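Local coordinates for protein cellulase (Bacillus sp. BG-CS10, PDB 5E09) that hydrolyses beta-1,4-glucosidic bonds of cellulose with a family 5 TIM-barrel domain and carries a family 46 carbohydrate-binding module, at residues M461-A466 with I510-H515; P435-T440 with E520-T525. All blocks are in the same frame, centred on the assembly; numbering follows the deposited sequence.

Interaction 1 of 2, residues M461-A466 with I510-H515; sequences MEAVYA and IHLTFH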
loop_
_atom_site.group_PDB
_atom_site.type_symbol
_atom_site.label_atom_id
_atom_site.label_comp_id
_atom_site.label_asym_id
_atom_site.label_seq_id
_atom_site.Cartn_x
_atom_site.Cartn_y
_atom_site.Cartn_z
HETATM N N MSE A 461 16.069 0.528 13.459
HETATM C CA MSE A 461 16.702 1.045 14.675
HETATM C C MSE A 461 16.189 0.325 15.920
HETATM O O MSE A 461 14.979 0.214 16.128
HETATM C CB MSE A 461 16.458 2.559 14.821
HETATM C CG MSE A 461 17.053 3.159 16.098
HETATM SE SE MSE A 461 16.493 4.987 16.559
HETATM C CE MSE A 461 14.732 4.626 17.298
ATOM N N GLU A 462 17.111 -0.170 16.738
ATOM C CA GLU A 462 16.757 -0.723 18.038
ATOM C C GLU A 462 16.939 0.317 19.134
ATOM O O GLU A 462 17.823 1.166 19.055
ATOM C CB GLU A 462 17.593 -1.957 18.361
ATOM C CG GLU A 462 17.204 -3.205 17.605
ATOM C CD GLU A 462 18.025 -4.410 18.037
ATOM O OE1 GLU A 462 19.179 -4.547 17.567
ATOM O OE2 GLU A 462 17.520 -5.215 18.850
ATOM N N ALA A 463 16.098 0.237 20.158
ATOM C CA ALA A 463 16.205 1.111 21.315
ATOM C C ALA A 463 16.002 0.309 22.590
ATOM O O ALA A 463 14.923 -0.232 22.813
ATOM C CB ALA A 463 15.191 2.232 21.229
ATOM N N VAL A 464 17.035 0.214 23.420
ATOM C CA VAL A 464 16.887 -0.459 24.714
ATOM C C VAL A 464 17.436 0.424 25.815
ATOM O O VAL A 464 18.322 1.223 25.575
ATOM C CB VAL A 464 17.607 -1.820 24.761
ATOM C CG1 VAL A 464 16.990 -2.795 23.767
ATOM C CG2 VAL A 464 19.094 -1.646 24.501
ATOM N N TYR A 465 16.913 0.297 27.024
ATOM C CA TYR A 465 17.475 1.054 28.134
ATOM C C TYR A 465 18.808 0.453 28.540
ATOM O O TYR A 465 19.139 -0.663 28.134
ATOM C CB TYR A 465 16.520 1.085 29.323
ATOM C CG TYR A 465 15.295 1.921 29.071
ATOM C CD1 TYR A 465 15.391 3.300 28.919
ATOM C CD2 TYR A 465 14.044 1.336 28.976
ATOM C CE1 TYR A 465 14.269 4.069 28.685
ATOM C CE2 TYR A 465 12.921 2.094 28.744
ATOM C CZ TYR A 465 13.037 3.455 28.603
ATOM O OH TYR A 465 11.908 4.200 28.374
ATOM N N ALA A 466 19.566 1.199 29.338
ATOM C CA ALA A 466 20.889 0.765 29.773
ATOM C C ALA A 466 20.835 -0.584 30.488
ATOM O O ALA A 466 21.820 -1.320 30.503
ATOM C CB ALA A 466 21.525 1.819 30.672
ATOM N N ILE A 510 19.629 5.571 26.924
ATOM C CA ILE A 510 18.997 4.762 25.897
ATOM C C ILE A 510 20.041 4.364 24.864
ATOM O O ILE A 510 20.667 5.215 24.248
ATOM C CB ILE A 510 17.839 5.514 25.215
ATOM C CG1 ILE A 510 16.830 5.992 26.261
ATOM C CG2 ILE A 510 17.166 4.632 24.181
ATOM C CD1 ILE A 510 16.024 7.200 25.832
ATOM N N HIS A 511 20.250 3.065 24.707
ATOM C CA HIS A 511 21.151 2.546 23.692
ATOM C C HIS A 511 20.387 2.314 22.395
ATOM O O HIS A 511 19.454 1.507 22.345
ATOM C CB HIS A 511 21.818 1.253 24.169
ATOM C CG HIS A 511 22.758 1.447 25.320
ATOM N ND1 HIS A 511 22.342 1.879 26.559
ATOM C CD2 HIS A 511 24.099 1.278 25.412
ATOM C CE1 HIS A 511 23.382 1.963 27.369
ATOM N NE2 HIS A 511 24.461 1.603 26.698
ATOM N N LEU A 512 20.779 3.051 21.362
ATOM C CA LEU A 512 20.248 2.881 20.019
ATOM C C LEU A 512 21.216 2.065 19.171
ATOM O O LEU A 512 22.439 2.265 19.224
ATOM C CB LEU A 512 19.983 4.233 19.338
ATOM C CG LEU A 512 19.204 5.321 20.082
ATOM C CD1 LEU A 512 19.176 6.611 19.269
ATOM C CD2 LEU A 512 17.794 4.863 20.414
ATOM N N THR A 513 20.657 1.149 18.388
ATOM C CA THR A 513 21.433 0.373 17.437
ATOM C C THR A 513 20.856 0.566 16.050
ATOM O O THR A 513 19.774 0.067 15.766
ATOM C CB THR A 513 21.419 -1.131 17.773
ATOM O OG1 THR A 513 21.827 -1.327 19.130
ATOM C CG2 THR A 513 22.347 -1.906 16.832
ATOM N N PHE A 514 21.560 1.286 15.186
ATOM C CA PHE A 514 21.090 1.445 13.811
ATOM C C PHE A 514 21.560 0.294 12.914
ATOM O O PHE A 514 22.761 0.010 12.820
ATOM C CB PHE A 514 21.542 2.787 13.243
ATOM C CG PHE A 514 20.912 3.970 13.923
ATOM C CD1 PHE A 514 19.686 4.455 13.497
ATOM C CD2 PHE A 514 21.539 4.588 14.996
ATOM C CE1 PHE A 514 19.099 5.543 14.119
ATOM C CE2 PHE A 514 20.958 5.678 15.629
ATOM C CZ PHE A 514 19.733 6.155 15.187
ATOM N N HIS A 515 20.590 -0.371 12.287
ATOM C CA HIS A 515 20.844 -1.423 11.309
ATOM C C HIS A 515 20.772 -0.863 9.891
ATOM O O HIS A 515 19.726 -0.327 9.468
ATOM C CB HIS A 515 19.835 -2.572 11.452
ATOM C CG HIS A 515 19.862 -3.256 12.786
ATOM N ND1 HIS A 515 20.146 -4.598 12.930
ATOM C CD2 HIS A 515 19.616 -2.790 14.035
ATOM C CE1 HIS A 515 20.082 -4.927 14.207
ATOM N NE2 HIS A 515 19.765 -3.848 14.900
#
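Met461-Tyr465 and Ile510-His515 pair as antiparallel neighbours, their axes 4.5 Å apart and 165° between their directions, with Glu462-Thr513 and Val464-His511 as the hydrogen-bonded pairs. Glu462 N gives to Thr513 O at 2.8 Å, and Val464 N to His511 O at 2.9 Å; each bond is answered by one running the opposite way. Met461, Ala463 and Tyr465 share a buried face with Ile510, Leu512 and Phe514. The CG of Met461, a selenomethionine, stands anti to the backbone N (chi1 178°) and lies over one face of the Phe514 ring, offset toward the rim, a CH-pi contact. The chain stays extended to SE, which sits obliquely to the same ring, 3.6 Å from Phe514 CE1, a Met-aromatic contact. Ala463 CB meets Leu512 CD2 at 3.8 Å, while Ile510 CG1 comes obliquely to the Tyr465 ring near CD1 and CE1; the tyrosine OH bonds to Arg506 N. On the other face, His515 NE2 donates in its ring plane to the anti side of Glu462 OE1, 2.8 Å away; the carboxylate is turned 56° from the ring. Glu462 OE2 is hydrogen-bonded to Ser478 OG, so both oxygens are gripped, which would probably limit the carboxylate's rotation and favour a charged Glu462.

Interaction 2 of 2, residues P435-T440 with E520-T525; sequences PTLENT and EMVEYT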
loop_
_atom_site.group_PDB
_atom_site.type_symbol
_atom_site.label_atom_id
_atom_site.label_comp_id
_atom_site.label_asym_id
_atom_site.label_seq_id
_atom_site.Cartn_x
_atom_site.Cartn_y
_atom_site.Cartn_z
ATOM N N PRO A 435 29.281 3.729 8.047
ATOM C CA PRO A 435 28.547 4.939 8.447
ATOM C C PRO A 435 28.976 5.453 9.829
ATOM O O PRO A 435 29.373 4.673 10.692
ATOM C CB PRO A 435 27.077 4.485 8.449
ATOM C CG PRO A 435 27.117 3.009 8.578
ATOM C CD PRO A 435 28.394 2.559 7.908
ATOM N N THR A 436 28.881 6.763 10.022
ATOM C CA THR A 436 29.406 7.428 11.210
ATOM C C THR A 436 28.403 8.428 11.787
ATOM O O THR A 436 27.767 9.181 11.047
ATOM C CB THR A 436 30.738 8.160 10.882
ATOM O OG1 THR A 436 31.706 7.204 10.441
ATOM C CG2 THR A 436 31.289 8.902 12.091
ATOM N N LEU A 437 28.266 8.431 13.111
ATOM C CA LEU A 437 27.409 9.393 13.789
ATOM C C LEU A 437 28.227 10.323 14.676
ATOM O O LEU A 437 29.363 10.014 15.028
ATOM C CB LEU A 437 26.354 8.670 14.618
ATOM C CG LEU A 437 25.523 7.659 13.839
ATOM C CD1 LEU A 437 24.661 6.850 14.788
ATOM C CD2 LEU A 437 24.679 8.368 12.793
ATOM N N GLU A 438 27.639 11.457 15.043
ATOM C CA GLU A 438 28.324 12.450 15.862
ATOM C C GLU A 438 27.588 12.771 17.160
ATOM O O GLU A 438 26.382 12.553 17.279
ATOM C CB GLU A 438 28.522 13.737 15.062
ATOM C CG GLU A 438 29.391 13.563 13.832
ATOM C CD GLU A 438 29.586 14.858 13.073
ATOM O OE1 GLU A 438 29.099 15.905 13.551
ATOM O OE2 GLU A 438 30.222 14.831 11.998
ATOM N N ASN A 439 28.327 13.296 18.132
ATOM C CA ASN A 439 27.722 13.825 19.351
ATOM C C ASN A 439 26.777 14.972 19.034
ATOM O O ASN A 439 26.980 15.709 18.062
ATOM C CB ASN A 439 28.795 14.306 20.329
ATOM C CG ASN A 439 29.758 13.212 20.716
ATOM O OD1 ASN A 439 29.414 12.035 20.689
ATOM N ND2 ASN A 439 30.976 13.594 21.078
ATOM N N THR A 440 25.744 15.129 19.849
ATOM C CA THR A 440 24.835 16.246 19.648
ATOM C C THR A 440 24.102 16.558 20.940
ATOM O O THR A 440 24.115 15.769 21.878
ATOM C CB THR A 440 23.815 15.963 18.518
ATOM O OG1 THR A 440 23.036 17.138 18.258
ATOM C CG2 THR A 440 22.889 14.830 18.906
ATOM N N GLU A 520 26.083 -3.305 8.194
ATOM C CA GLU A 520 26.701 -2.537 9.273
ATOM C C GLU A 520 25.713 -2.219 10.385
ATOM O O GLU A 520 24.521 -2.029 10.148
ATOM C CB GLU A 520 27.305 -1.232 8.743
ATOM C CG GLU A 520 28.604 -1.411 7.986
ATOM C CD GLU A 520 29.737 -1.892 8.873
ATOM O OE1 GLU A 520 29.761 -1.533 10.072
ATOM O OE2 GLU A 520 30.604 -2.636 8.369
HETATM N N MSE A 521 26.217 -2.171 11.607
HETATM C CA MSE A 521 25.414 -1.741 12.735
HETATM C C MSE A 521 26.172 -0.673 13.493
HETATM O O MSE A 521 27.349 -0.841 13.789
HETATM C CB MSE A 521 25.078 -2.913 13.652
HETATM C CG MSE A 521 24.368 -4.051 12.954
HETATM SE SE MSE A 521 23.783 -5.385 14.231
HETATM C CE MSE A 521 23.394 -6.844 12.995
ATOM N N VAL A 522 25.507 0.434 13.800
ATOM C CA VAL A 522 26.180 1.513 14.512
ATOM C C VAL A 522 25.488 1.787 15.848
ATOM O O VAL A 522 24.265 1.938 15.910
ATOM C CB VAL A 522 26.232 2.796 13.664
ATOM C CG1 VAL A 522 27.064 3.863 14.360
ATOM C CG2 VAL A 522 26.806 2.487 12.296
ATOM N N GLU A 523 26.279 1.827 16.915
ATOM C CA GLU A 523 25.759 2.048 18.253
ATOM C C GLU A 523 25.778 3.530 18.573
ATOM O O GLU A 523 26.655 4.260 18.109
ATOM C CB GLU A 523 26.572 1.271 19.288
ATOM C CG GLU A 523 26.561 -0.241 19.086
ATOM C CD GLU A 523 25.275 -0.890 19.569
ATOM O OE1 GLU A 523 24.617 -0.318 20.466
ATOM O OE2 GLU A 523 24.922 -1.978 19.061
ATOM N N TYR A 524 24.801 3.971 19.362
ATOM C CA TYR A 524 24.689 5.373 19.744
ATOM C C TYR A 524 23.983 5.478 21.091
ATOM O O TYR A 524 23.121 4.666 21.397
ATOM C CB TYR A 524 23.926 6.154 18.676
ATOM C CG TYR A 524 24.088 7.655 18.747
ATOM C CD1 TYR A 524 25.213 8.280 18.219
ATOM C CD2 TYR A 524 23.109 8.451 19.327
ATOM C CE1 TYR A 524 25.358 9.650 18.273
ATOM C CE2 TYR A 524 23.245 9.825 19.384
ATOM C CZ TYR A 524 24.370 10.419 18.859
ATOM O OH TYR A 524 24.503 11.785 18.912
ATOM N N THR A 525 24.332 6.470 21.901
ATOM C CA THR A 525 23.744 6.541 23.235
ATOM C C THR A 525 23.051 7.874 23.489
ATOM O O THR A 525 23.611 8.930 23.229
ATOM C CB THR A 525 24.813 6.300 24.332
ATOM O OG1 THR A 525 25.451 5.038 24.104
ATOM C CG2 THR A 525 24.177 6.290 25.719
#
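Two strands of the carbohydrate-binding domain, at Pro435-Thr440 and Glu520-Thr525, face each other through their side chains. Both belong to one antiparallel sheet, in whose order strand 532-536 comes between them, consistent with their running nearly the same way: the end-to-end directions of the touching parts are 9° apart. The closest CA atoms, those of Pro435 and Val522, are still 7.4 Å from each other, too far for backbone pairing. Pro435 and Leu437 point toward Val522 and Tyr524. Val522 splits its two methyls between them: CG2 rests on the proline ring, 3.8 Å from Pro435 CG, and CG1 touches Leu437 CD1 at 3.9 Å. That leucine methyl also lies 3.8 Å from Tyr524 CD1, approaching the ring obliquely, while Leu437 CB comes against the tyrosine at CD1 and CE1. With CG anti to the backbone N (chi1 -163°), the Tyr524 ring reaches across, and its hydroxyl gives a hydrogen bond to the backbone carbonyl Glu438 O at 2.6 Å. The donor is tilted 20° from the carbonyl plane, and the acceptor lies at the ring edge. Thr440 CG2 closes on the same hydroxyl, 3.4 Å from Tyr524 OH, the two side chains crossing at about a right angle. A phenylalanine at Tyr524 would probably keep the packing on Leu437 but leave Glu438 O without this donor. At the other end Pro435 CD meets the aliphatic part of Glu520, whose carboxylate turns off to a salt bridge with Arg351. Phe514 and Phe516 of strand 509-516 add to the apolar cluster, and Ile449 and Ala451 of strand 447-452 join it. This is the inward apolar packing of an all-beta carbohydrate-binding domain.

Interactions 1 and 2 belong to the same carbohydrate-binding domain, their centres 11 Å apart, and meet where the strands 509-516 and 521-529 pair: Leu512 N lies 2.8 Å from Tyr524 O, and Phe514 N 2.9 Å from Val522 O, both probable hydrogen bonds. Interaction 1 works between neighbours in the sheet, by paired backbones, with a buried face and a more polar one. Interaction 2 works between strands that are next but one in that sheet, where facing side chains do the joining and one tyrosine hydroxyl supplies the hydrogen bond. Each is partly buried. Phe514 serves both, with Met461 over one face of its ring in the first and against Leu437 beside the second, while Thr513 OG1 and Glu523 OE2 are hydrogen-bonded.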